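Local coordinates for MccB protein (Escherichia coli, PDB 6OM4) that probably uses ATP to attach a nucleotide to the C-terminus of the MccA peptide in making the antibiotic microcin C, at residues A[3-8]-A[44-49]; A[116-121]-A[206-211]; A[159-164]-A[171-176]. One frame throughout, in Å; residues are numbered along the deposited sequence.

Contact 1 (A[3-8]-A[44-49])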
ATOM      1  N   TYR A   3      -3.742 -19.184 -23.998  1.00 16.70           N
ATOM      2  CA  TYR A   3      -3.240 -19.036 -22.651  1.00 15.65           C
ATOM      3  C   TYR A   3      -1.713 -19.116 -22.663  1.00 14.87           C
ATOM      4  O   TYR A   3      -1.120 -19.758 -23.564  1.00 14.09           O
ATOM      5  CB  TYR A   3      -3.810 -20.129 -21.748  1.00 16.09           C
ATOM      6  CG  TYR A   3      -5.271 -19.918 -21.453  1.00 18.05           C
ATOM      7  CD1 TYR A   3      -5.662 -19.047 -20.461  1.00 18.73           C
ATOM      8  CD2 TYR A   3      -6.228 -20.570 -22.201  1.00 19.70           C
ATOM      9  CE1 TYR A   3      -7.012 -18.873 -20.166  1.00 21.17           C
ATOM     10  CE2 TYR A   3      -7.567 -20.389 -21.935  1.00 21.16           C
ATOM     11  CZ  TYR A   3      -7.953 -19.524 -20.933  1.00 21.44           C
ATOM     12  OH  TYR A   3      -9.278 -19.361 -20.645  1.00 27.01           O
ATOM     13  N   ILE A   4      -1.085 -18.529 -21.632  1.00 13.52           N
ATOM     14  CA  ILE A   4       0.357 -18.555 -21.468  1.00 14.76           C
ATOM     15  C   ILE A   4       0.687 -18.761 -19.983  1.00 13.96           C
ATOM     16  O   ILE A   4      -0.051 -18.301 -19.108  1.00 14.41           O
ATOM     17  CB  ILE A   4       1.018 -17.281 -22.031  1.00 15.19           C
ATOM     18  CG1 ILE A   4       2.538 -17.412 -22.096  1.00 17.98           C
ATOM     19  CG2 ILE A   4       0.607 -16.009 -21.309  1.00 16.20           C
ATOM     20  CD1 ILE A   4       3.177 -16.403 -23.042  1.00 19.53           C
ATOM     21  N   LEU A   5       1.781 -19.481 -19.731  1.00 14.12           N
ATOM     22  CA  LEU A   5       2.296 -19.667 -18.380  1.00 14.77           C
ATOM     23  C   LEU A   5       2.950 -18.363 -17.922  1.00 15.19           C
ATOM     24  O   LEU A   5       3.796 -17.816 -18.612  1.00 14.25           O
ATOM     25  CB  LEU A   5       3.295 -20.822 -18.331  1.00 15.04           C
ATOM     26  CG  LEU A   5       3.709 -21.301 -16.927  1.00 14.62           C
ATOM     27  CD1 LEU A   5       2.570 -21.998 -16.221  1.00 16.42           C
ATOM     28  CD2 LEU A   5       4.870 -22.253 -16.998  1.00 14.85           C
ATOM     29  N   GLY A   6       2.499 -17.836 -16.774  1.00 16.04           N
ATOM     30  CA  GLY A   6       3.133 -16.658 -16.196  1.00 13.88           C
ATOM     31  C   GLY A   6       4.604 -16.914 -15.864  1.00 14.48           C
ATOM     32  O   GLY A   6       4.994 -18.039 -15.506  1.00 13.45           O
ATOM     33  N   ARG A   7       5.437 -15.872 -15.970  1.00 14.27           N
ATOM     34  CA  ARG A   7       6.869 -16.006 -15.743  1.00 15.33           C
ATOM     35  C   ARG A   7       7.125 -16.188 -14.240  1.00 14.98           C
ATOM     36  O   ARG A   7       8.214 -16.594 -13.844  1.00 13.92           O
ATOM     37  CB  ARG A   7       7.637 -14.798 -16.285  1.00 16.41           C
ATOM     38  CG  ARG A   7       7.528 -14.600 -17.792  1.00 19.74           C
ATOM     39  CD  ARG A   7       8.367 -15.550 -18.609  1.00 23.36           C
ATOM     40  NE  ARG A   7       9.798 -15.528 -18.292  1.00 26.10           N
ATOM     41  CZ  ARG A   7      10.734 -14.841 -18.934  1.00 30.56           C
ATOM     42  NH1 ARG A   7      10.432 -14.142 -20.016  1.00 34.23           N
ATOM     43  NH2 ARG A   7      11.966 -14.807 -18.445  1.00 33.74           N
ATOM     44  N   TYR A   8       6.092 -15.958 -13.423  1.00 14.77           N
ATOM     45  CA  TYR A   8       6.185 -15.966 -11.934  1.00 12.85           C
ATOM     46  C   TYR A   8       5.871 -17.357 -11.384  1.00 13.11           C
ATOM     47  O   TYR A   8       5.818 -17.556 -10.154  1.00 12.24           O
ATOM     48  CB  TYR A   8       5.301 -14.882 -11.298  1.00 13.62           C
ATOM     49  CG  TYR A   8       3.923 -14.841 -11.884  1.00 11.43           C
ATOM     50  CD1 TYR A   8       2.947 -15.711 -11.452  1.00 12.42           C
ATOM     51  CD2 TYR A   8       3.649 -14.022 -12.959  1.00 13.32           C
ATOM     52  CE1 TYR A   8       1.702 -15.755 -12.037  1.00 11.54           C
ATOM     53  CE2 TYR A   8       2.401 -14.027 -13.548  1.00 12.81           C
ATOM     54  CZ  TYR A   8       1.434 -14.905 -13.100  1.00 12.55           C
ATOM     55  OH  TYR A   8       0.217 -14.879 -13.707  1.00 13.90           O
ATOM     56  N   CYS A  44       2.952 -27.106 -21.664  1.00 16.64           N
ATOM     57  CA  CYS A  44       2.271 -26.858 -22.925  1.00 16.01           C
ATOM     58  C   CYS A  44       2.032 -25.373 -23.177  1.00 16.55           C
ATOM     59  O   CYS A  44       1.755 -24.994 -24.308  1.00 16.02           O
ATOM     60  CB  CYS A  44       0.914 -27.539 -22.968  1.00 18.56           C
ATOM     61  SG  CYS A  44       1.068 -29.339 -22.938  1.00 22.44           S
ATOM     62  N   PHE A  45       2.039 -24.552 -22.127  1.00 14.84           N
ATOM     63  CA  PHE A  45       1.655 -23.153 -22.272  1.00 14.63           C
ATOM     64  C   PHE A  45       2.853 -22.205 -22.148  1.00 14.98           C
ATOM     65  O   PHE A  45       2.631 -21.051 -21.906  1.00 13.92           O
ATOM     66  CB  PHE A  45       0.557 -22.815 -21.247  1.00 14.68           C
ATOM     67  CG  PHE A  45      -0.716 -23.583 -21.460  1.00 14.71           C
ATOM     68  CD1 PHE A  45      -1.651 -23.161 -22.395  1.00 14.61           C
ATOM     69  CD2 PHE A  45      -0.937 -24.781 -20.803  1.00 14.61           C
ATOM     70  CE1 PHE A  45      -2.795 -23.916 -22.642  1.00 16.03           C
ATOM     71  CE2 PHE A  45      -2.070 -25.531 -21.054  1.00 16.17           C
ATOM     72  CZ  PHE A  45      -3.014 -25.083 -21.946  1.00 16.26           C
ATOM     73  N   ILE A  46       4.089 -22.681 -22.338  1.00 14.64           N
ATOM     74  CA  ILE A  46       5.239 -21.786 -22.330  1.00 16.46           C
ATOM     75  C   ILE A  46       5.056 -20.723 -23.426  1.00 16.56           C
ATOM     76  O   ILE A  46       5.310 -19.486 -23.206  1.00 15.71           O
ATOM     77  CB  ILE A  46       6.558 -22.570 -22.480  1.00 17.52           C
ATOM     78  CG1 ILE A  46       6.828 -23.498 -21.295  1.00 18.61           C
ATOM     79  CG2 ILE A  46       7.721 -21.605 -22.672  1.00 17.13           C
ATOM     80  CD1 ILE A  46       6.668 -22.863 -19.980  1.00 19.32           C
ATOM     81  N   THR A  47       4.589 -21.185 -24.604  1.00 16.07           N
ATOM     82  CA  THR A  47       4.233 -20.331 -25.730  1.00 15.71           C
ATOM     83  C   THR A  47       2.717 -20.266 -25.748  1.00 16.53           C
ATOM     84  O   THR A  47       2.068 -21.199 -25.278  1.00 16.37           O
ATOM     85  CB  THR A  47       4.771 -20.836 -27.088  1.00 17.25           C
ATOM     86  OG1 THR A  47       4.118 -22.037 -27.514  1.00 17.67           O
ATOM     87  CG2 THR A  47       6.260 -21.098 -27.057  1.00 19.01           C
ATOM     88  N   PRO A  48       2.112 -19.181 -26.279  1.00 16.66           N
ATOM     89  CA  PRO A  48       0.658 -19.011 -26.262  1.00 17.37           C
ATOM     90  C   PRO A  48      -0.011 -20.198 -26.963  1.00 17.78           C
ATOM     91  O   PRO A  48       0.332 -20.518 -28.077  1.00 17.77           O
ATOM     92  CB  PRO A  48       0.411 -17.731 -27.080  1.00 18.19           C
ATOM     93  CG  PRO A  48       1.720 -16.971 -26.969  1.00 19.49           C
ATOM     94  CD  PRO A  48       2.792 -18.035 -26.910  1.00 18.57           C
ATOM     95  N   SER A  49      -0.965 -20.823 -26.294  1.00 16.76           N
ATOM     96  CA  SER A  49      -1.582 -22.001 -26.818  1.00 18.47           C
ATOM     97  C   SER A  49      -3.040 -22.083 -26.365  1.00 17.31           C
ATOM     98  O   SER A  49      -3.376 -21.683 -25.230  1.00 16.72           O
ATOM     99  CB  SER A  49      -0.814 -23.202 -26.376  1.00 19.61           C
ATOM    100  OG  SER A  49      -1.522 -24.375 -26.745  1.00 23.51           O
TER
HETATM  101  O   HOH W   1       5.568 -18.350 -20.675  1.00 21.54           O
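Tyr3 and Ser49 form an antiparallel hydrogen-bonded pair in a small three-stranded sheet, where strand 2-5 lies in the middle, between strands 49-50 and 78-80. Tyr3 N donates to Ser49 O over 2.8 Å in an almost straight bond (173° at the hydrogen), and Ser49 N returns a bond to Tyr3 O. Further along, Leu5 N reaches Phe45 O at 2.8 Å.

Ile4 can be followed outward from its CB, which lies 4.1 Å from Phe45 O. CG1 is anti to the backbone N (chi1 -170°) and meets two carbonyl oxygens, Phe45 O and Ile46 O, each 3.6 Å from it. At the tip, CD1 stays near Ile46 O at 3.8 Å and makes a looser apolar contact with Pro48 CD (4.2 Å) at the exposed side; Ile79 of strand 78-80 also touches Ile4.

Phe45 is buried. Its CD1 lies 3.8 Å from Tyr3 CB, while Tyr3 O sits at the ring's edge, in its plane. Phe69 meets both rings, edge-to-face with Tyr3 and with inclined planes against Phe45, which joins this corner to helix 62-74. Beyond Leu5 a water closes the contact, donating to both Leu5 O and Ile46 O, while Leu5 CD2 lies 3.5 Å from Ile46 CD1.

Contact 2 (A[116-121]-A[206-211])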
ATOM      1  N   ALA A 116      -4.255   8.666 -12.168  1.00 17.64           N
ATOM      2  CA  ALA A 116      -4.482   8.993 -10.767  1.00 18.55           C
ATOM      3  C   ALA A 116      -3.673  10.212 -10.308  1.00 18.51           C
ATOM      4  O   ALA A 116      -2.599  10.519 -10.838  1.00 18.62           O
ATOM      5  CB  ALA A 116      -4.098   7.820  -9.913  1.00 18.07           C
ATOM      6  N   LYS A 117      -4.223  10.874  -9.289  1.00 18.69           N
ATOM      7  CA  LYS A 117      -3.596  11.961  -8.562  1.00 19.82           C
ATOM      8  C   LYS A 117      -3.558  11.604  -7.084  1.00 16.47           C
ATOM      9  O   LYS A 117      -4.595  11.263  -6.459  1.00 17.22           O
ATOM     10  CB  LYS A 117      -4.392  13.239  -8.842  1.00 22.57           C
ATOM     11  CG  LYS A 117      -3.924  14.509  -8.148  1.00 27.50           C
ATOM     12  CD  LYS A 117      -4.936  15.666  -8.336  1.00 30.06           C
ATOM     13  CE  LYS A 117      -4.225  16.998  -8.381  1.00 37.40           C
ATOM     14  NZ  LYS A 117      -5.156  18.142  -8.246  1.00 40.82           N
ATOM     15  N   VAL A 118      -2.361  11.695  -6.484  1.00 15.98           N
ATOM     16  CA  VAL A 118      -2.219  11.415  -5.087  1.00 14.42           C
ATOM     17  C   VAL A 118      -1.594  12.633  -4.382  1.00 15.12           C
ATOM     18  O   VAL A 118      -0.624  13.192  -4.883  1.00 15.41           O
ATOM     19  CB  VAL A 118      -1.363  10.146  -4.857  1.00 13.85           C
ATOM     20  CG1 VAL A 118      -1.095   9.911  -3.390  1.00 14.90           C
ATOM     21  CG2 VAL A 118      -2.011   8.914  -5.520  1.00 14.92           C
ATOM     22  N   VAL A 119      -2.098  12.951  -3.181  1.00 15.61           N
ATOM     23  CA  VAL A 119      -1.558  13.973  -2.286  1.00 14.93           C
ATOM     24  C   VAL A 119      -0.729  13.269  -1.219  1.00 16.34           C
ATOM     25  O   VAL A 119      -1.181  12.325  -0.597  1.00 17.48           O
ATOM     26  CB  VAL A 119      -2.683  14.800  -1.629  1.00 18.25           C
ATOM     27  CG1 VAL A 119      -2.166  15.637  -0.480  1.00 19.34           C
ATOM     28  CG2 VAL A 119      -3.392  15.654  -2.639  1.00 17.79           C
ATOM     29  N   ILE A 120       0.508  13.724  -1.051  1.00 14.84           N
ATOM     30  CA  ILE A 120       1.341  13.327   0.082  1.00 16.53           C
ATOM     31  C   ILE A 120       1.327  14.492   1.089  1.00 16.31           C
ATOM     32  O   ILE A 120       2.018  15.527   0.892  1.00 15.83           O
ATOM     33  CB  ILE A 120       2.774  13.007  -0.381  1.00 16.31           C
ATOM     34  CG1 ILE A 120       2.790  12.071  -1.593  1.00 19.84           C
ATOM     35  CG2 ILE A 120       3.608  12.469   0.768  1.00 18.11           C
ATOM     36  CD1 ILE A 120       2.442  10.648  -1.272  1.00 20.46           C
ATOM     37  N   LEU A 121       0.575  14.311   2.171  1.00 17.51           N
ATOM     38  CA  LEU A 121       0.466  15.329   3.214  1.00 17.90           C
ATOM     39  C   LEU A 121       1.477  14.960   4.304  1.00 19.21           C
ATOM     40  O   LEU A 121       1.215  14.082   5.146  1.00 18.76           O
ATOM     41  CB  LEU A 121      -0.979  15.405   3.719  1.00 21.43           C
ATOM     42  CG  LEU A 121      -1.230  16.415   4.842  1.00 22.85           C
ATOM     43  CD1 LEU A 121      -0.694  17.796   4.504  1.00 26.50           C
ATOM     44  CD2 LEU A 121      -2.714  16.486   5.179  1.00 24.37           C
ATOM     45  N   ALA A 206      -8.077  14.823  -4.612  1.00 19.76           N
ATOM     46  CA  ALA A 206      -7.284  13.854  -5.326  1.00 19.62           C
ATOM     47  C   ALA A 206      -7.971  12.486  -5.242  1.00 18.41           C
ATOM     48  O   ALA A 206      -8.940  12.319  -4.513  1.00 17.20           O
ATOM     49  CB  ALA A 206      -5.890  13.803  -4.735  1.00 21.13           C
ATOM     50  N   ASP A 207      -7.411  11.499  -5.939  1.00 17.75           N
ATOM     51  CA  ASP A 207      -7.936  10.126  -5.869  1.00 18.72           C
ATOM     52  C   ASP A 207      -7.856   9.615  -4.429  1.00 17.65           C
ATOM     53  O   ASP A 207      -8.756   8.881  -4.002  1.00 16.75           O
ATOM     54  CB  ASP A 207      -7.220   9.213  -6.871  1.00 21.08           C
ATOM     55  CG  ASP A 207      -7.588   9.564  -8.311  1.00 26.09           C
ATOM     56  OD1 ASP A 207      -8.642   9.091  -8.754  1.00 29.11           O
ATOM     57  OD2 ASP A 207      -6.872  10.357  -8.961  1.00 20.84           O
ATOM     58  N   ILE A 208      -6.764   9.966  -3.721  1.00 15.77           N
ATOM     59  CA  ILE A 208      -6.530   9.607  -2.321  1.00 14.81           C
ATOM     60  C   ILE A 208      -5.482  10.564  -1.735  1.00 14.67           C
ATOM     61  O   ILE A 208      -4.566  11.047  -2.455  1.00 15.97           O
ATOM     62  CB  ILE A 208      -6.121   8.123  -2.190  1.00 14.90           C
ATOM     63  CG1 ILE A 208      -6.084   7.718  -0.717  1.00 14.55           C
ATOM     64  CG2 ILE A 208      -4.811   7.838  -2.933  1.00 17.06           C
ATOM     65  CD1 ILE A 208      -6.092   6.216  -0.480  1.00 15.16           C
ATOM     66  N   TRP A 209      -5.657  10.883  -0.453  1.00 14.45           N
ATOM     67  CA  TRP A 209      -4.648  11.516   0.339  1.00 15.60           C
ATOM     68  C   TRP A 209      -3.867  10.464   1.128  1.00 14.63           C
ATOM     69  O   TRP A 209      -4.455   9.653   1.879  1.00 14.45           O
ATOM     70  CB  TRP A 209      -5.282  12.479   1.345  1.00 16.21           C
ATOM     71  CG  TRP A 209      -5.917  13.703   0.756  1.00 15.88           C
ATOM     72  CD1 TRP A 209      -6.095  14.053  -0.546  1.00 17.48           C
ATOM     73  CD2 TRP A 209      -6.470  14.763   1.548  1.00 17.13           C
ATOM     74  NE1 TRP A 209      -6.707  15.290  -0.617  1.00 17.74           N
ATOM     75  CE2 TRP A 209      -6.991  15.719   0.655  1.00 17.55           C
ATOM     76  CE3 TRP A 209      -6.566  14.974   2.927  1.00 17.46           C
ATOM     77  CZ2 TRP A 209      -7.572  16.906   1.124  1.00 19.17           C
ATOM     78  CZ3 TRP A 209      -7.143  16.138   3.385  1.00 17.10           C
ATOM     79  CH2 TRP A 209      -7.690  17.054   2.494  1.00 19.24           C
ATOM     80  N   VAL A 210      -2.540  10.617   1.093  1.00 14.93           N
ATOM     81  CA  VAL A 210      -1.686   9.922   1.981  1.00 15.36           C
ATOM     82  C   VAL A 210      -1.422  10.863   3.153  1.00 16.71           C
ATOM     83  O   VAL A 210      -0.770  11.883   2.982  1.00 16.42           O
ATOM     84  CB  VAL A 210      -0.368   9.501   1.309  1.00 15.56           C
ATOM     85  CG1 VAL A 210       0.593   8.915   2.341  1.00 15.80           C
ATOM     86  CG2 VAL A 210      -0.615   8.533   0.143  1.00 15.07           C
ATOM     87  N   VAL A 211      -1.873  10.467   4.335  1.00 14.79           N
ATOM     88  CA  VAL A 211      -1.799  11.310   5.506  1.00 15.67           C
ATOM     89  C   VAL A 211      -0.597  10.852   6.331  1.00 16.11           C
ATOM     90  O   VAL A 211      -0.677   9.874   7.098  1.00 15.49           O
ATOM     91  CB  VAL A 211      -3.110  11.311   6.315  1.00 15.07           C
ATOM     92  CG1 VAL A 211      -3.014  12.257   7.484  1.00 15.87           C
ATOM     93  CG2 VAL A 211      -4.292  11.647   5.424  1.00 16.62           C
TER
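Val119 and Trp209 pair in parallel and set their side chains side by side on one face of the Rossmann-like sheet of the ThiF domain, where strands 117-121 and 208-211 run 20° apart. Backbone bonds hold the register: Val119 N donates to Ile208 O, Val210 N to Val119 O (2.8 Å), and Leu121 N to Val210 O (2.9 Å).

At the Lys117 end of the pairing, Asp207 supplies a side-chain acceptor. Its OD2 accepts from Lys117 N at 2.7 Å, on the anti side of the carboxylate and 23° out of its plane, and Asp207 N bonds back to Lys117 O, so one residue grips both polar backbone atoms of Lys117.

Apolar contacts split between the faces. On one, Val118 CG1 meets Val210 CG2 at 3.8 Å, and Ile120 CD1 approaches the same methyl. On the other, Val119 CB lies 3.7 Å from Trp209 CD1, and Val119 CG2 packs on Ala206 CB. Trp209 NE1 itself bonds to Pro204 O.

Leu121 touches Ile194 of the ATP site, its side chain about 5 Å from the bound adenosine phosphoramidate, so this strand end backs the nucleotide pocket. Helix 125-136 packs on Val118, Ile120 and Val210, helix 292-311 on Ala116, Val118 and Ile208, and strand 141-146 continues the sheet beside 117-121.

Contact 3 (A[159-164]-A[171-176])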
ATOM      1  N   VAL A 159      14.804   8.811   2.911  1.00 14.50           N
ATOM      2  CA  VAL A 159      15.737   8.148   2.048  1.00 15.77           C
ATOM      3  C   VAL A 159      16.070   8.984   0.812  1.00 14.71           C
ATOM      4  O   VAL A 159      17.072   8.764   0.212  1.00 16.07           O
ATOM      5  CB  VAL A 159      15.204   6.749   1.670  1.00 16.22           C
ATOM      6  CG1 VAL A 159      13.935   6.791   0.842  1.00 16.27           C
ATOM      7  CG2 VAL A 159      16.286   5.936   0.995  1.00 17.79           C
ATOM      8  N   LEU A 160      15.199   9.927   0.431  1.00 15.09           N
ATOM      9  CA  LEU A 160      15.498  10.723  -0.744  1.00 15.04           C
ATOM     10  C   LEU A 160      16.444  11.892  -0.469  1.00 15.89           C
ATOM     11  O   LEU A 160      16.958  12.495  -1.474  1.00 17.67           O
ATOM     12  CB  LEU A 160      14.200  11.229  -1.328  1.00 15.35           C
ATOM     13  CG  LEU A 160      13.190  10.157  -1.717  1.00 15.77           C
ATOM     14  CD1 LEU A 160      11.934  10.831  -2.206  1.00 17.80           C
ATOM     15  CD2 LEU A 160      13.763   9.220  -2.767  1.00 17.01           C
ATOM     16  N   PHE A 161      16.855  12.081   0.795  1.00 15.13           N
ATOM     17  CA  PHE A 161      17.664  13.223   1.201  1.00 15.93           C
ATOM     18  C   PHE A 161      19.122  12.784   1.389  1.00 17.33           C
ATOM     19  O   PHE A 161      19.401  11.725   1.907  1.00 17.67           O
ATOM     20  CB  PHE A 161      17.145  13.882   2.478  1.00 15.24           C
ATOM     21  CG  PHE A 161      15.710  14.362   2.446  1.00 14.57           C
ATOM     22  CD1 PHE A 161      15.123  14.734   1.261  1.00 17.15           C
ATOM     23  CD2 PHE A 161      14.970  14.469   3.618  1.00 16.42           C
ATOM     24  CE1 PHE A 161      13.804  15.176   1.232  1.00 17.03           C
ATOM     25  CE2 PHE A 161      13.643  14.879   3.586  1.00 17.23           C
ATOM     26  CZ  PHE A 161      13.072  15.245   2.399  1.00 16.03           C
ATOM     27  N   SER A 162      20.025  13.668   0.982  1.00 19.44           N
ATOM     28  CA  SER A 162      21.496  13.481   1.154  1.00 19.31           C
ATOM     29  C   SER A 162      22.054  14.566   2.086  1.00 18.63           C
ATOM     30  O   SER A 162      21.354  15.557   2.438  1.00 17.25           O
ATOM     31  CB  SER A 162      22.146  13.510  -0.198  1.00 21.29           C
ATOM     32  OG  SER A 162      21.757  12.354  -0.922  1.00 28.60           O
ATOM     33  N   GLU A 163      23.327  14.407   2.482  1.00 17.57           N
ATOM     34  CA  GLU A 163      23.939  15.359   3.362  1.00 18.73           C
ATOM     35  C   GLU A 163      23.913  16.741   2.722  1.00 18.10           C
ATOM     36  O   GLU A 163      23.777  17.735   3.459  1.00 19.38           O
ATOM     37  CB  GLU A 163      25.388  14.993   3.700  1.00 19.92           C
ATOM     38  CG  GLU A 163      25.499  13.811   4.633  1.00 20.06           C
ATOM     39  CD  GLU A 163      26.923  13.324   4.847  1.00 21.11           C
ATOM     40  OE1 GLU A 163      27.812  13.758   4.062  1.00 21.73           O
ATOM     41  OE2 GLU A 163      27.141  12.490   5.754  1.00 18.76           O
ATOM     42  N   ASP A 164      24.128  16.789   1.398  1.00 18.12           N
ATOM     43  CA  ASP A 164      24.198  18.046   0.636  1.00 24.88           C
ATOM     44  C   ASP A 164      22.858  18.770   0.627  1.00 23.40           C
ATOM     45  O   ASP A 164      22.809  19.961   0.209  1.00 21.74           O
ATOM     46  CB  ASP A 164      24.567  17.847  -0.837  1.00 32.31           C
ATOM     47  CG  ASP A 164      25.960  18.355  -1.133  1.00 44.89           C
ATOM     48  OD1 ASP A 164      26.914  17.818  -0.526  1.00 51.23           O
ATOM     49  OD2 ASP A 164      26.074  19.329  -1.910  1.00 57.25           O
ATOM     50  N   THR A 171       9.904  19.530   0.216  1.00 17.71           N
ATOM     51  CA  THR A 171       9.118  19.311  -0.995  1.00 18.50           C
ATOM     52  C   THR A 171      10.023  19.430  -2.226  1.00 20.00           C
ATOM     53  O   THR A 171       9.822  18.714  -3.187  1.00 17.81           O
ATOM     54  CB  THR A 171       7.878  20.221  -1.057  1.00 19.07           C
ATOM     55  OG1 THR A 171       8.329  21.572  -1.111  1.00 18.70           O
ATOM     56  CG2 THR A 171       6.962  20.027   0.131  1.00 19.78           C
ATOM     57  N   GLU A 172      10.994  20.360  -2.210  1.00 19.44           N
ATOM     58  CA  GLU A 172      11.777  20.632  -3.398  1.00 21.61           C
ATOM     59  C   GLU A 172      12.757  19.469  -3.655  1.00 19.57           C
ATOM     60  O   GLU A 172      12.944  19.060  -4.769  1.00 19.78           O
ATOM     61  CB  GLU A 172      12.506  21.965  -3.277  1.00 25.64           C
ATOM     62  CG  GLU A 172      13.863  21.842  -2.655  1.00 29.88           C
ATOM     63  CD  GLU A 172      14.599  23.159  -2.550  1.00 35.41           C
ATOM     64  OE1 GLU A 172      14.650  23.746  -1.419  1.00 33.69           O
ATOM     65  OE2 GLU A 172      15.095  23.606  -3.608  1.00 42.08           O
ATOM     66  N   VAL A 173      13.317  18.873  -2.596  1.00 17.11           N
ATOM     67  CA  VAL A 173      14.208  17.770  -2.789  1.00 17.09           C
ATOM     68  C   VAL A 173      13.454  16.485  -3.151  1.00 17.16           C
ATOM     69  O   VAL A 173      13.905  15.767  -4.030  1.00 16.81           O
ATOM     70  CB  VAL A 173      15.111  17.597  -1.571  1.00 16.92           C
ATOM     71  CG1 VAL A 173      16.052  16.423  -1.744  1.00 16.36           C
ATOM     72  CG2 VAL A 173      15.863  18.888  -1.320  1.00 17.29           C
ATOM     73  N   ILE A 174      12.333  16.200  -2.490  1.00 16.42           N
ATOM     74  CA  ILE A 174      11.525  15.052  -2.925  1.00 15.80           C
ATOM     75  C   ILE A 174      11.190  15.198  -4.417  1.00 15.69           C
ATOM     76  O   ILE A 174      11.382  14.240  -5.193  1.00 15.46           O
ATOM     77  CB  ILE A 174      10.271  14.831  -2.068  1.00 16.25           C
ATOM     78  CG1 ILE A 174      10.679  14.574  -0.617  1.00 18.46           C
ATOM     79  CG2 ILE A 174       9.442  13.705  -2.665  1.00 15.85           C
ATOM     80  CD1 ILE A 174       9.608  14.029   0.272  1.00 20.87           C
ATOM     81  N   LYS A 175      10.719  16.377  -4.840  1.00 15.31           N
ATOM     82  CA  LYS A 175      10.336  16.547  -6.231  1.00 17.03           C
ATOM     83  C   LYS A 175      11.527  16.239  -7.143  1.00 17.32           C
ATOM     84  O   LYS A 175      11.399  15.545  -8.144  1.00 17.73           O
ATOM     85  CB  LYS A 175       9.814  17.957  -6.519  1.00 18.15           C
ATOM     86  CG  LYS A 175       9.579  18.204  -7.997  1.00 17.53           C
ATOM     87  CD  LYS A 175       8.866  19.468  -8.273  1.00 22.20           C
ATOM     88  CE  LYS A 175       8.490  19.586  -9.735  1.00 22.53           C
ATOM     89  NZ  LYS A 175       8.261  21.004 -10.081  1.00 27.25           N
ATOM     90  N   ARG A 176      12.712  16.775  -6.805  1.00 17.00           N
ATOM     91  CA  ARG A 176      13.899  16.577  -7.672  1.00 17.98           C
ATOM     92  C   ARG A 176      14.190  15.069  -7.784  1.00 16.65           C
ATOM     93  O   ARG A 176      14.411  14.539  -8.847  1.00 16.04           O
ATOM     94  CB  ARG A 176      15.093  17.357  -7.107  1.00 19.90           C
ATOM     95  CG  ARG A 176      16.428  17.082  -7.781  1.00 21.31           C
ATOM     96  CD  ARG A 176      17.602  17.634  -6.986  1.00 21.93           C
ATOM     97  NE  ARG A 176      18.057  16.715  -5.947  1.00 22.52           N
ATOM     98  CZ  ARG A 176      18.544  17.057  -4.758  1.00 22.20           C
ATOM     99  NH1 ARG A 176      18.588  18.326  -4.372  1.00 25.60           N
ATOM    100  NH2 ARG A 176      18.975  16.121  -3.935  1.00 21.36           N
TER
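In the Rossmann-like ThiF domain, a loop leaving the ATP-binding region packs against the start of helix 170-181, with Leu160 and Phe161 on the loop meeting Val173 and Ile174 on the helix. All four side chains are buried, and the contacts between them are apolar.

Phe161 bridges two neighbouring helix residues. Its CG is anti to the carbonyl carbon (chi1 -57°), and the ring, turned by a chi2 of -28°, brings CD1 to 3.6 Å from Val173 CG1. One atom further round, CE1 lies 3.7 Å from Ile174 CG1, and CZ stays near the same carbon at 3.9 Å. The Val173 and Ile174 side chains cross that of Phe161 obliquely. Val173 directs its CB at the loop, and CG1 does the nearest touching.

Polar groups surround this core. Asp165 joins loop and helix, taking a salt bridge from Arg176 NH2 through OD1 and a hydrogen bond from Ser162 N through OD2; Leu160 N, by contrast, anchors the loop to Asn128 OD1 of helix 125-136. The ring of Phe161 also lies beside Gln158 and Lys170, which line the pyrophosphate pocket, consistent with a second-shell role for Phe161 behind that site. Leu160, the other loop residue, crosses Ile174 at about a right angle, with Leu160 CD1 3.8 Å from Ile174 CG2.

How the contacts relate
Contact 1 is a surface contact about 37 Å from contact 2 and 43 Å from contact 3, centre to centre, and joins a separate N-terminal sheet. Contacts 2 and 3 are buried, share the ThiF domain, and stand about 19 Å apart between centres; along the chain the loop closed by contact 2 encloses contact 3. Helix 125-136 touches both, through Val130 and Leu134 in contact 2 and through Asn128 and Ser131 in contact 3. Chemistry follows position: backbone hydrogen bonds run through both sheet contacts, joined in contact 2 by apolar packing on both faces and in contact 1 by a bridging water, whereas contact 3 has no hydrogen bond between its segments and rests on apolar side chains.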